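Long-range contacts in CymD (Pseudomonas putida, PDB 6Z34), which forms an outer-membrane channel of the FadL family that takes up monoaromatic hydrocarbons, probably by lateral diffusion: residues N241-V246 with N275-A280; G91-L96 with A143-N148. All blocks are in the same frame, centred on the assembly; numbering follows the deposited sequence.

Contact 1 (N241-V246 with N275-A280); sequences NFKTHV and NFEMPA
K243 lies across the backbone of M278-A280, and its side chain can be followed atom by atom. CB sits 3.4 Å from M278 O and also touches the CG methylene of E277. With CG anti to its own carbonyl carbon (chi1 -49°), CG of K243 comes within 3.4 Å of A280 N and 3.6 Å of A280 CB. CD then passes CD of E277 at 3.9 Å, the two side chains crossing obliquely. The chain bends at chi3, and NZ makes a weak hydrogen bond to D307 O; K243 NZ stays 4.8 Å from E277 OE1, too far for a salt bridge, though the opposite charges probably still favour each other. Next along, T244 N donates to M278 O at 3.1 Å, a bent bond (136° at the hydrogen) with the donor 38° above the carbonyl plane. The same oxygen receives a CA-H contact from K243. In turn, E277 CA approaches T244 O at 3.2 Å. Away from the K243-E277 pair, T244 and M278 lie side by side, pointing the same way, with T244 CB 3.6 Å from M278 CG; V246 CG1 reaches that methylene too, crossing M278 at about a right angle. OG1 of T244 is engaged by R138, and V160 of strand 151-171 touches the T244 side chain. Residues 276-280, nearly antiparallel to 241-246, lie against strand 234-259 of the barrel wall through one bent bond, CA-H contacts and apolar carbons of T244, V246 and M278, which suggests a less regular pairing than between two full strands.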
loop_
_atom_site.group_PDB
_atom_site.type_symbol
_atom_site.label_atom_id
_atom_site.label_comp_id
_atom_site.label_asym_id
_atom_site.label_seq_id
_atom_site.Cartn_x
_atom_site.Cartn_y
_atom_site.Cartn_z
ATOM N N ASN A 241 -4.970 11.333 -5.235
ATOM C CA ASN A 241 -4.293 10.135 -5.701
ATOM C C ASN A 241 -5.226 9.400 -6.660
ATOM O O ASN A 241 -6.381 9.131 -6.321
ATOM C CB ASN A 241 -3.912 9.270 -4.502
ATOM C CG ASN A 241 -2.801 8.310 -4.810
ATOM O OD1 ASN A 241 -1.676 8.502 -4.361
ATOM N ND2 ASN A 241 -3.106 7.255 -5.561
ATOM N N PHE A 242 -4.747 9.127 -7.865
ATOM C CA PHE A 242 -5.603 8.557 -8.896
ATOM C C PHE A 242 -5.891 7.089 -8.612
ATOM O O PHE A 242 -5.169 6.430 -7.865
ATOM C CB PHE A 242 -4.951 8.667 -10.271
ATOM C CG PHE A 242 -4.611 10.062 -10.670
ATOM C CD1 PHE A 242 -5.424 11.116 -10.310
ATOM C CD2 PHE A 242 -3.483 10.318 -11.422
ATOM C CE1 PHE A 242 -5.113 12.406 -10.691
ATOM C CE2 PHE A 242 -3.165 11.615 -11.807
ATOM C CZ PHE A 242 -3.976 12.652 -11.442
ATOM N N LYS A 243 -6.964 6.578 -9.228
ATOM C CA LYS A 243 -7.231 5.149 -9.180
ATOM C C LYS A 243 -6.177 4.403 -9.987
ATOM O O LYS A 243 -5.912 4.742 -11.145
ATOM C CB LYS A 243 -8.627 4.831 -9.716
ATOM C CG LYS A 243 -9.727 5.687 -9.134
ATOM C CD LYS A 243 -11.091 5.102 -9.422
ATOM C CE LYS A 243 -12.126 6.198 -9.575
ATOM N NZ LYS A 243 -13.491 5.634 -9.758
ATOM N N THR A 244 -5.568 3.393 -9.378
ATOM C CA THR A 244 -4.511 2.650 -10.052
ATOM C C THR A 244 -5.146 1.572 -10.916
ATOM O O THR A 244 -5.828 0.686 -10.396
ATOM C CB THR A 244 -3.550 2.028 -9.035
ATOM O OG1 THR A 244 -3.076 3.034 -8.115
ATOM C CG2 THR A 244 -2.370 1.393 -9.744
ATOM N N HIS A 245 -4.949 1.643 -12.229
ATOM C CA HIS A 245 -5.459 0.586 -13.090
ATOM C C HIS A 245 -4.399 -0.500 -13.230
ATOM O O HIS A 245 -3.480 -0.381 -14.043
ATOM C CB HIS A 245 -5.884 1.103 -14.454
ATOM C CG HIS A 245 -6.773 0.135 -15.174
ATOM N ND1 HIS A 245 -7.343 -0.949 -14.534
ATOM C CD2 HIS A 245 -7.184 0.069 -16.461
ATOM C CE1 HIS A 245 -8.073 -1.633 -15.395
ATOM N NE2 HIS A 245 -7.995 -1.037 -16.571
ATOM N N VAL A 246 -4.550 -1.590 -12.467
ATOM C CA VAL A 246 -3.513 -2.624 -12.501
ATOM C C VAL A 246 -3.666 -3.565 -13.692
ATOM O O VAL A 246 -2.668 -4.132 -14.150
ATOM C CB VAL A 246 -3.448 -3.459 -11.207
ATOM C CG1 VAL A 246 -3.562 -2.577 -9.963
ATOM C CG2 VAL A 246 -4.459 -4.529 -11.220
ATOM N N ASN A 275 -10.519 -7.736 -12.642
ATOM C CA ASN A 275 -10.775 -6.315 -12.415
ATOM C C ASN A 275 -10.223 -5.885 -11.064
ATOM O O ASN A 275 -10.885 -6.012 -10.031
ATOM C CB ASN A 275 -12.262 -5.996 -12.520
ATOM C CG ASN A 275 -12.823 -6.250 -13.913
ATOM O OD1 ASN A 275 -12.296 -5.737 -14.905
ATOM N ND2 ASN A 275 -13.902 -7.015 -13.993
ATOM N N PHE A 276 -9.004 -5.376 -11.084
ATOM C CA PHE A 276 -8.475 -4.591 -9.991
ATOM C C PHE A 276 -8.418 -3.134 -10.410
ATOM O O PHE A 276 -8.224 -2.797 -11.583
ATOM C CB PHE A 276 -7.087 -5.056 -9.582
ATOM C CG PHE A 276 -7.081 -5.970 -8.418
ATOM C CD1 PHE A 276 -6.234 -5.738 -7.348
ATOM C CD2 PHE A 276 -7.906 -7.077 -8.399
ATOM C CE1 PHE A 276 -6.219 -6.597 -6.257
ATOM C CE2 PHE A 276 -7.901 -7.941 -7.321
ATOM C CZ PHE A 276 -7.056 -7.703 -6.243
ATOM N N GLU A 277 -8.610 -2.276 -9.430
ATOM C CA GLU A 277 -8.481 -0.846 -9.614
ATOM C C GLU A 277 -8.337 -0.305 -8.211
ATOM O O GLU A 277 -9.346 -0.063 -7.541
ATOM C CB GLU A 277 -9.691 -0.253 -10.345
ATOM C CG GLU A 277 -9.636 1.265 -10.551
ATOM C CD GLU A 277 -10.710 1.770 -11.505
ATOM O OE1 GLU A 277 -11.880 1.363 -11.338
ATOM O OE2 GLU A 277 -10.393 2.579 -12.409
ATOM N N MET A 278 -7.106 -0.193 -7.729
ATOM C CA MET A 278 -6.909 0.418 -6.429
ATOM C C MET A 278 -7.627 1.761 -6.404
ATOM O O MET A 278 -7.720 2.435 -7.439
ATOM C CB MET A 278 -5.426 0.577 -6.118
ATOM C CG MET A 278 -4.616 -0.546 -6.686
ATOM S SD MET A 278 -3.050 -0.647 -5.840
ATOM C CE MET A 278 -3.447 -1.618 -4.395
ATOM N N PRO A 279 -8.214 2.140 -5.280
ATOM C CA PRO A 279 -9.072 3.315 -5.275
ATOM C C PRO A 279 -8.268 4.600 -5.215
ATOM O O PRO A 279 -7.178 4.659 -4.644
ATOM C CB PRO A 279 -9.913 3.124 -4.008
ATOM C CG PRO A 279 -9.012 2.351 -3.098
ATOM C CD PRO A 279 -8.140 1.492 -3.959
ATOM N N ALA A 280 -8.833 5.625 -5.845
ATOM C CA ALA A 280 -8.474 7.018 -5.650
ATOM C C ALA A 280 -8.461 7.374 -4.174
ATOM O O ALA A 280 -9.087 6.686 -3.368
ATOM C CB ALA A 280 -9.462 7.923 -6.389
#

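Contact 2 (G91-L96 with A143-N148); sequences GERYAL and AAYQVN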
loop_
_atom_site.group_PDB
_atom_site.type_symbol
_atom_site.label_atom_id
_atom_site.label_comp_id
_atom_site.label_asym_id
_atom_site.label_seq_id
_atom_site.Cartn_x
_atom_site.Cartn_y
_atom_site.Cartn_z
ATOM N N GLY A 91 16.613 21.847 -8.129
ATOM C CA GLY A 91 17.300 23.056 -8.557
ATOM C C GLY A 91 16.338 24.170 -8.919
ATOM O O GLY A 91 15.324 23.955 -9.589
ATOM N N GLU A 92 16.696 25.385 -8.505
ATOM C CA GLU A 92 15.890 26.569 -8.785
ATOM C C GLU A 92 14.474 26.294 -8.297
ATOM O O GLU A 92 14.284 26.000 -7.111
ATOM C CB GLU A 92 15.942 26.925 -10.278
ATOM C CG GLU A 92 15.154 28.190 -10.728
ATOM C CD GLU A 92 14.015 27.862 -11.694
ATOM O OE1 GLU A 92 13.475 28.785 -12.344
ATOM O OE2 GLU A 92 13.674 26.670 -11.817
ATOM N N ARG A 93 13.486 26.333 -9.199
ATOM C CA ARG A 93 12.070 26.175 -8.863
ATOM C C ARG A 93 11.556 24.760 -9.050
ATOM O O ARG A 93 10.388 24.507 -8.756
ATOM C CB ARG A 93 11.210 27.104 -9.725
ATOM C CG ARG A 93 11.404 28.591 -9.454
ATOM C CD ARG A 93 10.829 29.429 -10.602
ATOM N NE ARG A 93 9.600 30.127 -10.248
ATOM C CZ ARG A 93 9.530 31.408 -9.932
ATOM N NH1 ARG A 93 10.618 32.148 -9.911
ATOM N NH2 ARG A 93 8.365 31.950 -9.627
ATOM N N TYR A 94 12.373 23.845 -9.566
ATOM C CA TYR A 94 11.897 22.527 -9.943
ATOM C C TYR A 94 12.462 21.475 -9.005
ATOM O O TYR A 94 13.547 21.640 -8.432
ATOM C CB TYR A 94 12.290 22.156 -11.377
ATOM C CG TYR A 94 11.569 22.935 -12.458
ATOM C CD1 TYR A 94 11.997 24.206 -12.836
ATOM C CD2 TYR A 94 10.481 22.386 -13.121
ATOM C CE1 TYR A 94 11.334 24.912 -13.840
ATOM C CE2 TYR A 94 9.814 23.077 -14.113
ATOM C CZ TYR A 94 10.233 24.334 -14.470
ATOM O OH TYR A 94 9.563 24.995 -15.479
ATOM N N ALA A 95 11.690 20.399 -8.855
ATOM C CA ALA A 95 12.153 19.147 -8.292
ATOM C C ALA A 95 11.798 18.053 -9.277
ATOM O O ALA A 95 10.715 18.082 -9.864
ATOM C CB ALA A 95 11.510 18.853 -6.951
ATOM N N LEU A 96 12.736 17.118 -9.489
ATOM C CA LEU A 96 12.541 15.941 -10.326
ATOM C C LEU A 96 12.893 14.721 -9.503
ATOM O O LEU A 96 13.903 14.713 -8.789
ATOM C CB LEU A 96 13.412 15.944 -11.568
ATOM C CG LEU A 96 13.291 17.187 -12.447
ATOM C CD1 LEU A 96 14.428 17.187 -13.478
ATOM C CD2 LEU A 96 11.937 17.236 -13.115
ATOM N N ALA A 143 7.590 15.240 -10.477
ATOM C CA ALA A 143 8.101 16.579 -10.719
ATOM C C ALA A 143 7.319 17.548 -9.851
ATOM O O ALA A 143 6.159 17.297 -9.516
ATOM C CB ALA A 143 7.982 16.967 -12.198
ATOM N N ALA A 144 7.958 18.666 -9.494
ATOM C CA ALA A 144 7.288 19.677 -8.697
ATOM C C ALA A 144 7.842 21.046 -9.079
ATOM O O ALA A 144 8.949 21.170 -9.614
ATOM C CB ALA A 144 7.448 19.405 -7.197
ATOM N N TYR A 145 7.044 22.077 -8.816
ATOM C CA TYR A 145 7.360 23.411 -9.302
ATOM C C TYR A 145 6.826 24.434 -8.315
ATOM O O TYR A 145 5.677 24.323 -7.869
ATOM C CB TYR A 145 6.763 23.640 -10.699
ATOM C CG TYR A 145 7.045 25.013 -11.284
ATOM C CD1 TYR A 145 8.318 25.349 -11.749
ATOM C CD2 TYR A 145 6.037 25.975 -11.379
ATOM C CE1 TYR A 145 8.573 26.606 -12.294
ATOM C CE2 TYR A 145 6.281 27.242 -11.918
ATOM C CZ TYR A 145 7.557 27.552 -12.366
ATOM O OH TYR A 145 7.820 28.794 -12.912
ATOM N N GLN A 146 7.674 25.413 -7.974
ATOM C CA GLN A 146 7.263 26.570 -7.176
ATOM C C GLN A 146 6.677 27.600 -8.123
ATOM O O GLN A 146 7.411 28.284 -8.840
ATOM C CB GLN A 146 8.437 27.176 -6.417
ATOM C CG GLN A 146 8.799 26.493 -5.123
ATOM C CD GLN A 146 10.072 27.061 -4.531
ATOM O OE1 GLN A 146 10.960 27.492 -5.262
ATOM N NE2 GLN A 146 10.165 27.071 -3.207
ATOM N N VAL A 147 5.349 27.710 -8.136
ATOM C CA VAL A 147 4.712 28.743 -8.941
ATOM C C VAL A 147 5.115 30.124 -8.439
ATOM O O VAL A 147 5.498 31.003 -9.223
ATOM C CB VAL A 147 3.190 28.558 -8.937
ATOM C CG1 VAL A 147 2.543 29.718 -9.655
ATOM C CG2 VAL A 147 2.808 27.181 -9.578
ATOM N N ASN A 148 5.080 30.321 -7.129
ATOM C CA ASN A 148 5.547 31.562 -6.529
ATOM C C ASN A 148 5.965 31.242 -5.100
ATOM O O ASN A 148 6.096 30.067 -4.734
ATOM C CB ASN A 148 4.455 32.643 -6.578
ATOM C CG ASN A 148 3.157 32.171 -5.957
ATOM O OD1 ASN A 148 3.129 31.761 -4.797
ATOM N ND2 ASN A 148 2.082 32.197 -6.737
#
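CG of Y145 is anti to its backbone N (chi1 180°) and CG of Y94 stands beside its N, anti to the carbonyl carbon (chi1 -70°); these torsions turn together the rings of a non-hydrogen-bonded antiparallel pair. CD1 of Y145 lies 3.4 Å above the plane of the Y94 ring, over its centre, with the ring planes at 52°, an oblique pairing. R93 lines the Y145 ring too, its CB 3.7 Å from Y145 CE1. The bend at chi3 puts NE beside Q146 O, and the guanidinium beyond it reaches the end of strand 131-146. NE bonds to Q146 O at 3.2 Å, nearly along the C=O axis but bent at the hydrogen, with Q146 O tilted out of the guanidinium plane. NH2 bonds to V147 O at 3.0 Å; V147 O lies in the guanidinium plane, although NH2 stands above the carbonyl plane of V147. Two successive carbonyls are thus gripped by one side chain, while R93 O accepts Q146 N at 3.0 Å. Further on, A95 and A144 exchange both backbone bonds, A95 N to A144 O at 2.9 Å and A144 N to A95 O at 2.8 Å. Their methyls share one face of the sheet with L37 and T38 nearby; Y94, Y145, L96 and A143 occupy the other. E92 OE2 accepts the backbone N-H of R93. The type II' turn from G91 to Y94 closes a two-residue beta hairpin joining strands 80-91 and 94-107; the second pairs antiparallel with 131-146, as in the meandering wall of a FadL-type outer-membrane barrel.

How the contacts relate
Along the chain contact 2 comes wholly before contact 1. Their centres are about 27 Å apart and their nearest atoms about 11 Å, without touching. Contact 2 lies at the surface, its centre about 27 Å from the centre of the chain, where strand 94-107, just after its hairpin turn, pairs with the end of strand 131-146; the centre of contact 1 is about 12 Å from that of the chain. Successive antiparallel pairings, 131-146 with 151-171, then 198-229, then 234-259, lead from one to the other. Contact 2 thus pairs strands near one end of the barrel, while contact 1 sets a loop against the wall nearer the middle, with R138 of strand 131-146 bonded to T244.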